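Local structure of dihydrofolate reductase (Enterococcus faecalis, 4M7U) at residues I13-E18 with Y122-H127; T47-R52 with T102-G107; V147-G152 with A161-T166. The protein probably reduces 7,8-dihydrofolate to tetrahydrofolate with NADPH as hydride donor, a step that feeds glycine, purine and DNA precursor synthesis. All blocks are in the same frame, centred on the assembly; numbering follows the deposited sequence.

Contact 1. Residues I13-E18 with Y122-H127; sequences IWAQDE and YRTMIH
W14 and R123 meet on one face of a parallel strand pair in the central sheet of the dihydrofolate reductase fold, where strands 9-17 and 120-126 run side by side. Chi1 of 77° sets CG of W14 in the crowded position between the backbone N and the carbonyl carbon. The aliphatic part of R123 crosses the indole face: CB makes a CH-pi contact with the six-membered ring, CG lies over the rim, and CD is 3.5 Å from CZ2 of W14. CG of R123 is anti to the backbone N; the chain bends at chi3, and the guanidinium, turned 72° from the indole plane, finds its charge partner in E165 of the next strand.

Q16 shares this face. Its OE1 accepts from NE1 of W14 at 2.8 Å, almost straight at 175°, on a lone pair and in the indole plane, which should fix the rotation of both the ring and the amide. The ring is also stacked on F136.

The other face carries I13, A15, Y122, T124 and I126; here CB of A15 touches CB of T124 at 3.8 Å, and helix 33-43 packs on I13 and A15. A15 belongs to the NADP site. Back on the face of W14 and R123, the M125 chain, bent at chi2 and chi3, brings CE to 3.2 Å from NE2 of Q16.

Contact 2. Residues T47-R52 with T102-G107; sequences TLVLGR and TVIGGG. With NAP (NADP nicotinamide-adenine-dinucleotide phosphate), chain B.
V49 and T102 touch through their methyl groups, CG2 to CG2 at 3.6 Å, in the tightly packed half of this parallel strand pair. CD1 of I104 adds to the same patch from the strand of T102, 4.0 Å from CG2 of V49. On the reverse face CD1 of L48 reaches CG1 of V103 and then the CA of G105. Short backbone bonds close this half, among them V49 N to V103 O at 2.7 Å.

Past I104 the partnership changes character. Side chains give way to G105-G106-G107, with a cis peptide before G107, and the glycine run and G51 lie against NADP. The last rung is G51 N to G106 O at 2.8 Å, the donor on a lone pair. G51 and G107 stand at the N-caps of two helices, and a CB on either would collide with the cofactor. G107 N donates to O2A of NADP at 2.9 Å. R52, on the partly exposed side, grips the 2'-phosphate: NE donates to O2X of NADP at 2.6 Å and NH2 to O1X of NADP at 3.0 Å, while NH1 pairs with E56.

Helix 88-97 packs on V49 and T102, helix 108-114 on I104, and helix 33-43 on L48 and V103, while strand 67-71 bonds to the far edge of 47-51.

Contact 3. Residues V147-G152 with A161-T166; sequences VATVPG and AHDYET
The beta hairpin of strands 144-151 and 162-169 forms the antiparallel margin of the dihydrofolate reductase sheet, and T166 marks a classic beta bulge in it: V147 and A148 both face this one residue. V147 N donates to T166 O at 2.8 Å, whereas the bond from A148 N to the same oxygen is weak. Beside the bulge, CG2 of V147 meets CG2 of T166, and CB of A148 rests against CB of T166.

Past the bulge, V150 and Y164 form a hydrogen-bonded pair in which Y164 N points almost straight at V150 O (176°). CG1 of V150, set between its own backbone N and carbonyl carbon by chi1 of 59°, is thereby 3.7 Å from CB of Y164. The tyrosine ring turns its edge to V150 O and to CA of G152, and the ring also meets F38 of helix 33-43.

The face of T149, P151, D163 and E165 is wetter. T149 and E165 lie side by side, pointing the same way, and the hydroxyl of T149 is held by two waters: one donates to OD1 of D163, the other to OE2 of E165 at 2.7 Å. OD2 of D163 bonds to H127, and OE1 of E165 forms a salt bridge with R123 and a hydrogen bond with Y167 of its own strand. The salt bridge to R123 would tend to keep E165 ionised.

At G152, a third water bridges G152 O and H162 N, and G152 N donates to H162 O. Chi1 of 56° puts CG of H162 between its backbone N and carbonyl carbon. ND1 bonds to Y160 O, while CA of G152 lies over one face of the ring, 3.2 Å from NE2 of H162.

From the N terminus, strand 9-17 waits more than a hundred residues for its partner 120-126, so contact 1 closes the longest loop of the three. Contact 2 opens and closes within that span, joining 47-52 to 102-107, whose C-terminal ends meet the cofactor. Contact 3 follows in series after contact 1, a local hairpin with eight residues between its segments. All three lie in one mixed sheet. Contact 2 touches contact 1 where I104 O faces I13 N, and contact 1 touches contact 3 where D163 O faces M125 N. Contacts 2 and 3 do not touch: strands 9-17 and 120-126 connect the parallel strands of contact 2 with the antiparallel edge.

Contact 1. Residues I13-E18 with Y122-H127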
loop_
_atom_site.group_PDB
_atom_site.type_symbol
_atom_site.label_atom_id
_atom_site.label_comp_id
_atom_site.label_asym_id
_atom_site.label_seq_id
_atom_site.Cartn_x
_atom_site.Cartn_y
_atom_site.Cartn_z
ATOM N N ILE A 13 0.982 3.026 -1.135
ATOM C CA ILE A 13 -0.334 3.479 -1.585
ATOM C C ILE A 13 -1.430 2.987 -0.646
ATOM O O ILE A 13 -1.444 1.821 -0.243
ATOM C CB ILE A 13 -0.639 3.026 -3.028
ATOM C CG1 ILE A 13 -1.967 3.625 -3.500
ATOM C CG2 ILE A 13 -0.730 1.524 -3.099
ATOM C CD1 ILE A 13 -2.201 3.479 -4.984
ATOM N N TRP A 14 -2.340 3.876 -0.268
ATOM C CA TRP A 14 -3.424 3.463 0.609
ATOM C C TRP A 14 -4.561 4.454 0.559
ATOM O O TRP A 14 -4.389 5.588 0.092
ATOM C CB TRP A 14 -2.936 3.257 2.057
ATOM C CG TRP A 14 -2.704 4.513 2.846
ATOM C CD1 TRP A 14 -3.561 5.095 3.745
ATOM C CD2 TRP A 14 -1.532 5.349 2.799
ATOM N NE1 TRP A 14 -2.990 6.241 4.258
ATOM C CE2 TRP A 14 -1.759 6.419 3.693
ATOM C CE3 TRP A 14 -0.324 5.285 2.095
ATOM C CZ2 TRP A 14 -0.794 7.421 3.906
ATOM C CZ3 TRP A 14 0.622 6.277 2.298
ATOM C CH2 TRP A 14 0.381 7.337 3.201
ATOM N N ALA A 15 -5.726 3.998 1.015
ATOM C CA ALA A 15 -6.856 4.879 1.260
ATOM C C ALA A 15 -7.139 4.843 2.752
ATOM O O ALA A 15 -7.042 3.784 3.390
ATOM C CB ALA A 15 -8.076 4.427 0.481
ATOM N N GLN A 16 -7.472 6.001 3.314
ATOM C CA GLN A 16 -7.891 6.083 4.712
ATOM C C GLN A 16 -9.027 7.092 4.864
ATOM O O GLN A 16 -9.209 7.962 3.990
ATOM C CB GLN A 16 -6.712 6.507 5.593
ATOM C CG GLN A 16 -6.255 7.935 5.330
ATOM C CD GLN A 16 -5.180 8.385 6.280
ATOM O OE1 GLN A 16 -4.037 7.918 6.216
ATOM N NE2 GLN A 16 -5.536 9.302 7.178
ATOM N N ASP A 17 -9.761 6.988 5.981
ATOM C CA ASP A 17 -10.828 7.939 6.309
ATOM C C ASP A 17 -10.267 9.087 7.160
ATOM O O ASP A 17 -9.069 9.111 7.445
ATOM C CB ASP A 17 -12.034 7.230 6.967
ATOM C CG ASP A 17 -11.849 6.955 8.457
ATOM O OD1 ASP A 17 -10.725 7.162 9.012
ATOM O OD2 ASP A 17 -12.851 6.503 9.083
ATOM N N GLU A 18 -11.100 10.036 7.566
ATOM C CA GLU A 18 -10.564 11.196 8.290
ATOM C C GLU A 18 -10.067 10.870 9.720
ATOM O O GLU A 18 -9.432 11.700 10.365
ATOM C CB GLU A 18 -11.549 12.380 8.265
ATOM C CG GLU A 18 -12.963 12.020 8.628
ATOM C CD GLU A 18 -13.982 13.119 8.295
ATOM O OE1 GLU A 18 -13.657 14.060 7.520
ATOM O OE2 GLU A 18 -15.124 13.032 8.808
ATOM N N TYR A 122 1.272 7.611 -2.073
ATOM C CA TYR A 122 -0.002 7.884 -2.724
ATOM C C TYR A 122 -1.124 7.627 -1.733
ATOM O O TYR A 122 -1.399 6.476 -1.378
ATOM C CB TYR A 122 -0.185 6.965 -3.923
ATOM C CG TYR A 122 0.831 7.183 -5.020
ATOM C CD1 TYR A 122 1.730 6.182 -5.366
ATOM C CD2 TYR A 122 0.878 8.383 -5.724
ATOM C CE1 TYR A 122 2.653 6.365 -6.382
ATOM C CE2 TYR A 122 1.807 8.579 -6.746
ATOM C CZ TYR A 122 2.688 7.565 -7.064
ATOM O OH TYR A 122 3.607 7.751 -8.072
ATOM N N ARG A 123 -1.774 8.690 -1.275
ATOM C CA ARG A 123 -2.841 8.552 -0.282
ATOM C C ARG A 123 -4.179 9.045 -0.801
ATOM O O ARG A 123 -4.289 10.169 -1.323
ATOM C CB ARG A 123 -2.497 9.326 1.001
ATOM C CG ARG A 123 -3.592 9.225 2.072
ATOM C CD ARG A 123 -3.158 9.884 3.379
ATOM N NE ARG A 123 -3.315 11.333 3.342
ATOM C CZ ARG A 123 -3.366 12.104 4.423
ATOM N NH1 ARG A 123 -3.261 11.561 5.634
ATOM N NH2 ARG A 123 -3.537 13.413 4.295
ATOM N N THR A 124 -5.203 8.209 -0.653
ATOM C CA THR A 124 -6.570 8.641 -0.939
ATOM C C THR A 124 -7.226 9.017 0.381
ATOM O O THR A 124 -7.507 8.151 1.213
ATOM C CB THR A 124 -7.400 7.536 -1.596
ATOM O OG1 THR A 124 -6.808 7.178 -2.855
ATOM C CG2 THR A 124 -8.848 8.016 -1.817
ATOM N N MET A 125 -7.443 10.308 0.591
ATOM C CA MET A 125 -8.051 10.789 1.835
ATOM C C MET A 125 -9.570 10.851 1.661
ATOM O O MET A 125 -10.080 11.619 0.839
ATOM C CB MET A 125 -7.467 12.163 2.210
ATOM C CG MET A 125 -8.033 12.766 3.503
ATOM S SD MET A 125 -8.045 11.636 4.921
ATOM C CE MET A 125 -6.457 11.972 5.616
ATOM N N ILE A 126 -10.288 10.025 2.414
ATOM C CA ILE A 126 -11.741 9.971 2.301
ATOM C C ILE A 126 -12.387 10.768 3.435
ATOM O O ILE A 126 -12.200 10.463 4.622
ATOM C CB ILE A 126 -12.241 8.510 2.330
ATOM C CG1 ILE A 126 -11.514 7.677 1.255
ATOM C CG2 ILE A 126 -13.725 8.457 2.123
ATOM C CD1 ILE A 126 -11.871 6.175 1.284
ATOM N N HIS A 127 -13.151 11.789 3.061
ATOM C CA HIS A 127 -13.703 12.728 4.031
ATOM C C HIS A 127 -15.037 12.230 4.582
ATOM O O HIS A 127 -16.111 12.724 4.235
ATOM C CB HIS A 127 -13.819 14.125 3.416
ATOM C CG HIS A 127 -12.545 14.598 2.785
ATOM N ND1 HIS A 127 -11.427 14.938 3.520
ATOM C CD2 HIS A 127 -12.217 14.783 1.483
ATOM C CE1 HIS A 127 -10.466 15.321 2.693
ATOM N NE2 HIS A 127 -10.911 15.237 1.461
#

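Contact 2. Residues T47-R52 with T102-G107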
loop_
_atom_site.group_PDB
_atom_site.type_symbol
_atom_site.label_atom_id
_atom_site.label_comp_id
_atom_site.label_asym_id
_atom_site.label_seq_id
_atom_site.Cartn_x
_atom_site.Cartn_y
_atom_site.Cartn_z
ATOM N N THR A 47 4.990 -4.711 -8.636
ATOM C CA THR A 47 4.948 -5.609 -7.494
ATOM C C THR A 47 4.158 -4.977 -6.350
ATOM O O THR A 47 4.282 -3.779 -6.079
ATOM C CB THR A 47 6.366 -6.016 -7.039
ATOM O OG1 THR A 47 7.015 -6.703 -8.116
ATOM C CG2 THR A 47 6.293 -6.948 -5.828
ATOM N N LEU A 48 3.321 -5.777 -5.704
ATOM C CA LEU A 48 2.538 -5.315 -4.572
ATOM C C LEU A 48 2.960 -6.093 -3.307
ATOM O O LEU A 48 2.967 -7.332 -3.312
ATOM C CB LEU A 48 1.049 -5.527 -4.858
ATOM C CG LEU A 48 0.106 -5.151 -3.712
ATOM C CD1 LEU A 48 0.125 -3.633 -3.489
ATOM C CD2 LEU A 48 -1.310 -5.648 -3.976
ATOM N N VAL A 49 3.320 -5.370 -2.244
ATOM C CA VAL A 49 3.757 -5.992 -0.982
ATOM C C VAL A 49 2.662 -5.879 0.068
ATOM O O VAL A 49 2.197 -4.777 0.359
ATOM C CB VAL A 49 5.040 -5.320 -0.419
ATOM C CG1 VAL A 49 5.476 -5.993 0.890
ATOM C CG2 VAL A 49 6.161 -5.380 -1.447
ATOM N N LEU A 50 2.256 -7.016 0.638
ATOM C CA LEU A 50 1.188 -7.042 1.637
ATOM C C LEU A 50 1.593 -7.838 2.890
ATOM O O LEU A 50 2.125 -8.947 2.780
ATOM C CB LEU A 50 -0.078 -7.671 1.045
ATOM C CG LEU A 50 -0.735 -7.027 -0.174
ATOM C CD1 LEU A 50 -1.911 -7.889 -0.648
ATOM C CD2 LEU A 50 -1.220 -5.641 0.207
ATOM N N GLY A 51 1.327 -7.287 4.077
ATOM C CA GLY A 51 1.501 -8.055 5.301
ATOM C C GLY A 51 0.519 -9.214 5.296
ATOM O O GLY A 51 -0.489 -9.170 4.571
ATOM N N ARG A 52 0.789 -10.251 6.090
ATOM C CA ARG A 52 -0.069 -11.441 6.074
ATOM C C ARG A 52 -1.532 -11.130 6.386
ATOM O O ARG A 52 -2.433 -11.635 5.705
ATOM C CB ARG A 52 0.453 -12.521 7.030
ATOM C CG ARG A 52 -0.511 -13.704 7.165
ATOM C CD ARG A 52 -0.051 -14.715 8.197
ATOM N NE ARG A 52 0.094 -14.114 9.523
ATOM C CZ ARG A 52 -0.921 -13.863 10.348
ATOM N NH1 ARG A 52 -2.162 -14.157 9.983
ATOM N NH2 ARG A 52 -0.692 -13.309 11.533
ATOM N N THR A 102 8.061 -1.217 -6.648
ATOM C CA THR A 102 7.638 -2.106 -5.571
ATOM C C THR A 102 6.664 -1.322 -4.698
ATOM O O THR A 102 7.061 -0.419 -3.951
ATOM C CB THR A 102 8.839 -2.587 -4.715
ATOM O OG1 THR A 102 9.825 -3.203 -5.560
ATOM C CG2 THR A 102 8.383 -3.593 -3.656
ATOM N N VAL A 103 5.382 -1.655 -4.814
ATOM C CA VAL A 103 4.340 -0.905 -4.138
ATOM C C VAL A 103 4.028 -1.539 -2.798
ATOM O O VAL A 103 3.765 -2.751 -2.705
ATOM C CB VAL A 103 3.069 -0.855 -4.984
ATOM C CG1 VAL A 103 1.981 -0.118 -4.249
ATOM C CG2 VAL A 103 3.359 -0.174 -6.315
ATOM N N ILE A 104 4.094 -0.727 -1.752
ATOM C CA ILE A 104 3.801 -1.188 -0.402
ATOM C C ILE A 104 2.311 -0.974 -0.165
ATOM O O ILE A 104 1.849 0.162 -0.069
ATOM C CB ILE A 104 4.603 -0.402 0.662
ATOM C CG1 ILE A 104 6.089 -0.348 0.296
ATOM C CG2 ILE A 104 4.420 -1.034 2.029
ATOM C CD1 ILE A 104 6.702 -1.742 0.041
ATOM N N GLY A 105 1.550 -2.057 -0.084
ATOM C CA GLY A 105 0.108 -1.936 0.005
ATOM C C GLY A 105 -0.490 -2.043 1.395
ATOM O O GLY A 105 -1.708 -1.967 1.525
ATOM N N GLY A 106 0.346 -2.229 2.421
ATOM C CA GLY A 106 -0.132 -2.349 3.799
ATOM C C GLY A 106 0.043 -3.750 4.380
ATOM O O GLY A 106 0.669 -4.604 3.739
ATOM N N GLY A 107 -0.495 -4.012 5.574
ATOM C CA GLY A 107 -1.288 -3.066 6.347
ATOM C C GLY A 107 -0.474 -2.175 7.274
ATOM O O GLY A 107 0.594 -1.694 6.899
HETATM P PA NAP B . -0.565 -6.280 8.336
HETATM O O1A NAP B . 0.514 -5.153 8.353
HETATM O O2A NAP B . -1.292 -6.354 7.007
HETATM O O5B NAP B . 0.131 -7.667 8.547
HETATM C C5B NAP B . 0.885 -7.905 9.699
HETATM C C4B NAP B . 1.677 -9.168 9.572
HETATM O O4B NAP B . 2.619 -9.219 8.408
HETATM C C3B NAP B . 2.400 -9.771 10.753
HETATM O O3B NAP B . 1.708 -10.252 11.843
HETATM C C2B NAP B . 3.381 -10.662 10.089
HETATM O O2B NAP B . 3.003 -11.935 9.716
HETATM C C1B NAP B . 3.875 -9.673 9.055
HETATM N N9A NAP B . 5.062 -8.886 8.919
HETATM C C8A NAP B . 5.092 -7.554 8.973
HETATM N N7A NAP B . 6.462 -7.163 8.974
HETATM C C5A NAP B . 7.243 -8.320 8.951
HETATM C C6A NAP B . 8.631 -8.504 8.944
HETATM N N6A NAP B . 9.505 -7.360 8.963
HETATM N N1A NAP B . 9.107 -9.746 8.917
HETATM C C2A NAP B . 8.271 -10.834 8.890
HETATM N N3A NAP B . 6.890 -10.653 8.899
HETATM C C4A NAP B . 6.417 -9.397 8.928
HETATM O O3 NAP B . -1.598 -6.122 9.523
HETATM P PN NAP B . -1.974 -4.763 10.250
HETATM O O1N NAP B . -0.765 -4.273 11.108
HETATM O O2N NAP B . -2.377 -3.674 9.278
HETATM O O5D NAP B . -3.239 -5.119 11.133
HETATM C C5D NAP B . -4.062 -6.165 10.673
HETATM C C4D NAP B . -4.828 -6.974 11.704
HETATM O O4D NAP B . -4.639 -6.687 13.146
HETATM C C3D NAP B . -6.312 -7.282 11.506
HETATM O O3D NAP B . -6.698 -8.529 11.266
HETATM C C2D NAP B . -7.006 -6.575 12.636
HETATM O O2D NAP B . -8.271 -6.944 13.043
HETATM C C1D NAP B . -5.954 -6.343 13.702
HETATM N N1N NAP B . -6.042 -5.405 14.795
HETATM C C2N NAP B . -7.025 -5.401 15.866
HETATM C C3N NAP B . -6.904 -4.403 17.024
HETATM C C7N NAP B . -7.440 -4.843 18.337
HETATM O O7N NAP B . -7.276 -6.011 18.669
HETATM N N7N NAP B . -8.455 -4.072 18.976
HETATM C C4N NAP B . -5.975 -3.168 16.904
HETATM C C5N NAP B . -5.178 -3.105 15.572
HETATM C C6N NAP B . -5.359 -4.174 14.479
HETATM P P2B NAP B . 3.143 -13.082 10.782
HETATM O O1X NAP B . 2.257 -12.740 12.025
HETATM O O2X NAP B . 2.610 -14.398 10.136
HETATM O O3X NAP B . 4.593 -13.193 11.191
#

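Contact 3. Residues V147-G152 with A161-T166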
loop_
_atom_site.group_PDB
_atom_site.type_symbol
_atom_site.label_atom_id
_atom_site.label_comp_id
_atom_site.label_asym_id
_atom_site.label_seq_id
_atom_site.Cartn_x
_atom_site.Cartn_y
_atom_site.Cartn_z
ATOM N N VAL A 147 3.045 17.094 -2.883
ATOM C CA VAL A 147 3.417 17.714 -4.155
ATOM C C VAL A 147 2.250 17.765 -5.140
ATOM O O VAL A 147 2.289 18.495 -6.127
ATOM C CB VAL A 147 4.657 17.040 -4.787
ATOM C CG1 VAL A 147 5.800 17.051 -3.792
ATOM C CG2 VAL A 147 4.354 15.605 -5.214
ATOM N N ALA A 148 1.201 17.007 -4.852
ATOM C CA ALA A 148 0.027 17.009 -5.707
ATOM C C ALA A 148 -1.237 16.648 -4.927
ATOM O O ALA A 148 -1.182 15.929 -3.918
ATOM C CB ALA A 148 0.217 16.070 -6.897
ATOM N N THR A 149 -2.366 17.169 -5.396
ATOM C CA THR A 149 -3.659 16.824 -4.834
ATOM C C THR A 149 -4.724 17.048 -5.890
ATOM O O THR A 149 -4.683 18.049 -6.622
ATOM C CB THR A 149 -3.968 17.614 -3.521
ATOM O OG1 THR A 149 -5.146 17.082 -2.900
ATOM C CG2 THR A 149 -4.141 19.122 -3.786
ATOM N N VAL A 150 -5.646 16.093 -6.000
ATOM C CA VAL A 150 -6.795 16.227 -6.900
ATOM C C VAL A 150 -8.063 15.661 -6.245
ATOM O O VAL A 150 -8.060 14.543 -5.705
ATOM C CB VAL A 150 -6.526 15.565 -8.282
ATOM C CG1 VAL A 150 -6.225 14.104 -8.125
ATOM C CG2 VAL A 150 -7.719 15.731 -9.214
ATOM N N PRO A 151 -9.149 16.443 -6.261
ATOM C CA PRO A 151 -10.389 15.959 -5.647
ATOM C C PRO A 151 -10.979 14.843 -6.489
ATOM O O PRO A 151 -10.827 14.873 -7.703
ATOM C CB PRO A 151 -11.303 17.191 -5.684
ATOM C CG PRO A 151 -10.774 18.016 -6.806
ATOM C CD PRO A 151 -9.288 17.802 -6.814
ATOM N N GLY A 152 -11.629 13.869 -5.865
ATOM C CA GLY A 152 -12.247 12.806 -6.634
ATOM C C GLY A 152 -13.688 13.135 -6.982
ATOM O O GLY A 152 -14.377 13.858 -6.242
ATOM N N ALA A 161 -16.894 12.372 -0.478
ATOM C CA ALA A 161 -15.896 13.335 -0.922
ATOM C C ALA A 161 -14.536 12.735 -0.611
ATOM O O ALA A 161 -14.353 12.122 0.442
ATOM C CB ALA A 161 -16.053 14.660 -0.190
ATOM N N HIS A 162 -13.578 12.905 -1.516
ATOM C CA HIS A 162 -12.262 12.335 -1.290
ATOM C C HIS A 162 -11.200 13.093 -2.072
ATOM O O HIS A 162 -11.520 13.783 -3.047
ATOM C CB HIS A 162 -12.269 10.834 -1.635
ATOM C CG HIS A 162 -12.717 10.529 -3.035
ATOM N ND1 HIS A 162 -14.043 10.572 -3.421
ATOM C CD2 HIS A 162 -12.015 10.166 -4.139
ATOM C CE1 HIS A 162 -14.136 10.253 -4.699
ATOM N NE2 HIS A 162 -12.933 9.999 -5.161
ATOM N N ASP A 163 -9.949 12.990 -1.617
ATOM C CA ASP A 163 -8.820 13.571 -2.331
ATOM C C ASP A 163 -7.774 12.512 -2.626
ATOM O O ASP A 163 -7.545 11.607 -1.810
ATOM C CB ASP A 163 -8.191 14.739 -1.549
ATOM C CG ASP A 163 -9.106 15.949 -1.480
ATOM O OD1 ASP A 163 -9.254 16.649 -2.507
ATOM O OD2 ASP A 163 -9.705 16.186 -0.414
ATOM N N TYR A 164 -7.173 12.609 -3.812
ATOM C CA TYR A 164 -6.022 11.795 -4.162
ATOM C C TYR A 164 -4.753 12.629 -3.980
ATOM O O TYR A 164 -4.519 13.599 -4.728
ATOM C CB TYR A 164 -6.129 11.328 -5.616
ATOM C CG TYR A 164 -7.295 10.401 -5.884
ATOM C CD1 TYR A 164 -8.513 10.896 -6.339
ATOM C CD2 TYR A 164 -7.172 9.021 -5.699
ATOM C CE1 TYR A 164 -9.590 10.041 -6.593
ATOM C CE2 TYR A 164 -8.247 8.157 -5.956
ATOM C CZ TYR A 164 -9.446 8.675 -6.398
ATOM O OH TYR A 164 -10.508 7.819 -6.651
ATOM N N GLU A 165 -3.926 12.247 -3.006
ATOM C CA GLU A 165 -2.745 13.030 -2.678
ATOM C C GLU A 165 -1.441 12.311 -3.024
ATOM O O GLU A 165 -1.350 11.088 -2.923
ATOM C CB GLU A 165 -2.748 13.374 -1.184
ATOM C CG GLU A 165 -4.027 14.034 -0.693
ATOM C CD GLU A 165 -3.995 14.292 0.803
ATOM O OE1 GLU A 165 -3.208 13.609 1.513
ATOM O OE2 GLU A 165 -4.745 15.181 1.272
ATOM N N THR A 166 -0.425 13.085 -3.402
ATOM C CA THR A 166 0.916 12.551 -3.629
ATOM C C THR A 166 1.931 13.256 -2.729
ATOM O O THR A 166 1.954 14.489 -2.673
ATOM C CB THR A 166 1.331 12.739 -5.100
ATOM O OG1 THR A 166 0.315 12.190 -5.951
ATOM C CG2 THR A 166 2.679 12.049 -5.390
HETATM O O HOH W 1 -7.442 17.932 -3.863
HETATM O O HOH W 2 -5.476 17.181 -0.419
HETATM O O HOH W 3 -14.414 14.647 -3.703
#